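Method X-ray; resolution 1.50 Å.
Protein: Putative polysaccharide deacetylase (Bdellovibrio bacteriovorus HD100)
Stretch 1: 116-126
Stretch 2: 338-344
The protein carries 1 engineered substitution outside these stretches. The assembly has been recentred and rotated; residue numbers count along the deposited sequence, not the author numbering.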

# COMPACT_ATOMS: atom_id res chain seq x y z
N GLN A 116 14.80 12.78 11.42
CA GLN A 116 15.62 12.66 10.19
C GLN A 116 14.70 12.40 9.00
O GLN A 116 14.84 13.02 7.96
CB GLN A 116 16.68 11.54 10.30
CG GLN A 116 17.90 11.87 11.12
CD GLN A 116 18.75 12.92 10.43
OE1 GLN A 116 18.85 14.05 10.91
NE2 GLN A 116 19.31 12.57 9.25
N VAL A 117 13.75 11.47 9.17
CA VAL A 117 12.84 11.15 8.08
C VAL A 117 11.92 12.32 7.75
O VAL A 117 11.71 12.66 6.57
CB VAL A 117 12.06 9.83 8.40
CG1 VAL A 117 10.91 9.65 7.49
CG2 VAL A 117 13.04 8.66 8.35
N ASP A 118 11.38 12.96 8.78
CA ASP A 118 10.51 14.09 8.56
C ASP A 118 11.23 15.26 7.87
O ASP A 118 10.66 15.92 7.01
CB ASP A 118 9.85 14.53 9.86
CG ASP A 118 8.85 13.53 10.41
OD1 ASP A 118 8.50 12.54 9.73
OD2 ASP A 118 8.42 13.72 11.59
N GLU A 119 12.47 15.50 8.25
CA GLU A 119 13.29 16.55 7.62
C GLU A 119 13.57 16.21 6.15
O GLU A 119 13.50 17.08 5.26
CB GLU A 119 14.61 16.73 8.39
CG GLU A 119 15.53 17.72 7.74
CD GLU A 119 16.80 17.95 8.55
OE1 GLU A 119 17.31 17.01 9.20
OE2 GLU A 119 17.30 19.07 8.52
N HIS A 120 13.78 14.92 5.87
CA HIS A 120 13.96 14.47 4.48
C HIS A 120 12.70 14.81 3.66
O HIS A 120 12.80 15.42 2.59
CB HIS A 120 14.24 12.98 4.42
CG HIS A 120 14.07 12.39 3.05
ND1 HIS A 120 15.04 12.47 2.08
CD2 HIS A 120 13.02 11.75 2.49
CE1 HIS A 120 14.60 11.89 0.98
NE2 HIS A 120 13.38 11.44 1.21
N PHE A 121 11.52 14.45 4.17
CA PHE A 121 10.27 14.76 3.41
C PHE A 121 10.00 16.25 3.35
O PHE A 121 9.46 16.69 2.37
CB PHE A 121 9.08 13.96 3.90
CG PHE A 121 9.14 12.50 3.46
CD1 PHE A 121 9.00 12.08 2.13
CD2 PHE A 121 9.38 11.55 4.43
CE1 PHE A 121 9.04 10.73 1.82
CE2 PHE A 121 9.41 10.23 4.12
CZ PHE A 121 9.27 9.82 2.81
N ASP A 122 10.43 17.03 4.35
CA ASP A 122 10.35 18.49 4.27
C ASP A 122 11.13 18.99 3.06
O ASP A 122 10.66 19.83 2.26
CB ASP A 122 10.92 19.14 5.52
CG ASP A 122 10.03 18.99 6.75
OD1 ASP A 122 8.83 18.61 6.65
OD2 ASP A 122 10.55 19.28 7.87
N GLU A 123 12.34 18.48 2.93
CA GLU A 123 13.24 18.92 1.85
C GLU A 123 12.67 18.52 0.49
O GLU A 123 12.65 19.31 -0.47
CB GLU A 123 14.61 18.28 2.03
CG GLU A 123 15.40 18.81 3.20
CD GLU A 123 16.65 17.99 3.48
OE1 GLU A 123 16.96 17.07 2.71
OE2 GLU A 123 17.38 18.31 4.46
N GLN A 124 12.12 17.30 0.44
CA GLN A 124 11.47 16.78 -0.78
C GLN A 124 10.29 17.63 -1.21
O GLN A 124 10.07 17.83 -2.38
CB GLN A 124 11.04 15.34 -0.59
CG GLN A 124 12.18 14.36 -0.36
CD GLN A 124 13.02 14.20 -1.59
OE1 GLN A 124 12.55 13.72 -2.61
NE2 GLN A 124 14.27 14.61 -1.50
N ARG A 125 9.54 18.13 -0.24
CA ARG A 125 8.36 18.91 -0.49
C ARG A 125 8.70 20.26 -1.16
O ARG A 125 7.88 20.83 -1.91
CB ARG A 125 7.65 19.10 0.88
CG ARG A 125 6.19 19.24 0.87
CD ARG A 125 5.63 19.24 2.28
NE ARG A 125 5.62 17.93 2.90
CZ ARG A 125 6.29 17.63 4.01
NH1 ARG A 125 6.96 18.56 4.68
NH2 ARG A 125 6.29 16.37 4.45
N GLU A 126 9.90 20.79 -0.91
CA GLU A 126 10.28 22.14 -1.35
C GLU A 126 10.19 22.32 -2.85
O GLU A 126 9.85 23.40 -3.34
CB GLU A 126 11.73 22.45 -0.93
CG GLU A 126 11.92 22.70 0.56
CD GLU A 126 13.39 22.95 0.93
OE1 GLU A 126 14.19 23.35 0.04
OE2 GLU A 126 13.75 22.73 2.11
N GLN A 338 2.84 3.19 1.90
CA GLN A 338 4.10 3.79 1.49
C GLN A 338 3.98 5.32 1.70
O GLN A 338 3.23 6.00 0.99
CB GLN A 338 4.41 3.49 0.03
CG GLN A 338 5.84 3.85 -0.38
CD GLN A 338 6.87 2.91 0.28
OE1 GLN A 338 6.82 1.66 0.15
NE2 GLN A 338 7.74 3.49 1.02
N ARG A 339 4.74 5.86 2.64
CA ARG A 339 4.64 7.29 2.95
C ARG A 339 4.84 8.15 1.73
O ARG A 339 4.07 9.10 1.48
CB ARG A 339 5.60 7.71 4.05
CG ARG A 339 5.60 9.20 4.21
CD ARG A 339 6.22 9.68 5.47
NE ARG A 339 6.12 11.14 5.53
CZ ARG A 339 6.74 11.90 6.41
NH1 ARG A 339 7.44 11.35 7.38
NH2 ARG A 339 6.57 13.21 6.36
N ARG A 340 5.83 7.81 0.92
CA ARG A 340 6.17 8.71 -0.19
C ARG A 340 5.04 8.79 -1.20
O ARG A 340 4.84 9.82 -1.81
CB ARG A 340 7.46 8.27 -0.86
CG ARG A 340 8.05 9.29 -1.80
CD ARG A 340 9.43 8.84 -2.25
NE ARG A 340 10.34 8.48 -1.17
CZ ARG A 340 11.22 9.29 -0.57
NH1 ARG A 340 11.29 10.57 -0.85
NH2 ARG A 340 12.04 8.80 0.33
N THR A 341 4.27 7.71 -1.32
CA THR A 341 3.09 7.74 -2.18
C THR A 341 2.06 8.75 -1.70
O THR A 341 1.48 9.50 -2.53
CB THR A 341 2.52 6.32 -2.31
OG1 THR A 341 3.51 5.49 -2.93
CG2 THR A 341 1.21 6.28 -3.13
N ALA A 342 1.84 8.81 -0.39
CA ALA A 342 0.93 9.84 0.17
C ALA A 342 1.54 11.24 -0.09
O ALA A 342 0.81 12.19 -0.46
CB ALA A 342 0.65 9.60 1.64
N GLU A 343 2.87 11.39 0.07
CA GLU A 343 3.49 12.69 -0.10
C GLU A 343 3.32 13.23 -1.52
O GLU A 343 3.24 14.44 -1.71
CB GLU A 343 4.99 12.62 0.22
CG GLU A 343 5.33 12.30 1.66
CD GLU A 343 5.20 13.49 2.59
OE1 GLU A 343 5.29 14.67 2.17
OE2 GLU A 343 5.04 13.24 3.83
N ILE A 344 3.34 12.33 -2.52
CA ILE A 344 3.26 12.76 -3.92
C ILE A 344 1.84 12.72 -4.50
O ILE A 344 1.64 13.11 -5.65
CB ILE A 344 4.20 11.96 -4.85
CG1 ILE A 344 3.79 10.48 -4.95
CG2 ILE A 344 5.65 12.11 -4.38
CD1 ILE A 344 4.03 9.90 -6.32
O HOH W 1 7.74 15.75 6.99
O HOH W 2 7.55 15.21 0.70

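The two helices run in roughly the same direction, 31° apart, with axes no closer than 11.5 Å. Long side chains span that gap, and the contact buries 392 Å² in total.

Salt bridges supply most of the polar contact. Arg-339 NH1 donates to Asp-118 OD1 at 2.8 Å with an N-H...O angle of 159°, and the carboxylate oxygen lies near the guanidinium plane, where the N-H groups point. Arg-125 NH2 reaches Glu-343 OE1 at 3.0 Å and 151°; the bonds from Arg-125 NE to Glu-343 OE1 and from Arg-125 NH2 to Glu-343 OE2, both 3.4 Å, are weak. Glu-343 also accepts within its own helix, from Arg-339 NE to Glu-343 OE2 at 2.9 Å, so one carboxylate binds two arginines. That arrangement helps explain how Arg-125 NH2 and Arg-339 NH2, like charges, can sit 3.7 Å apart. Water 1 adds to the link, accepting from Arg-125 NH2 at 3.0 Å and Arg-339 NH2 at 2.9 Å while donating to Asp-118 O at 2.9 Å.

The neutral acceptor is His-120. Its NE2 receives bonds from both Arg-340 NH1 and Arg-340 NH2, each at 3.1 Å, with angles of 150° and 148°. This near-symmetric fork places NE2 close to the guanidinium plane, and because NE2 accepts, it carries no proton in this arrangement.

Packing centres on Phe-121, whose CA-to-CB bond points toward the other helix and which has 98 Å² covered. Arg-339 lies over one ring face: Phe-121 CD2 is 3.3 Å from Arg-339 CZ, and Arg-339 CG makes a CH-pi contact 4.2 Å from the ring centroid, 24° off the normal. Phe-121 CE1 approaches a face of the Arg-340 guanidinium, 3.5 Å from Arg-340 NH1, leaving that group's edge to His-120.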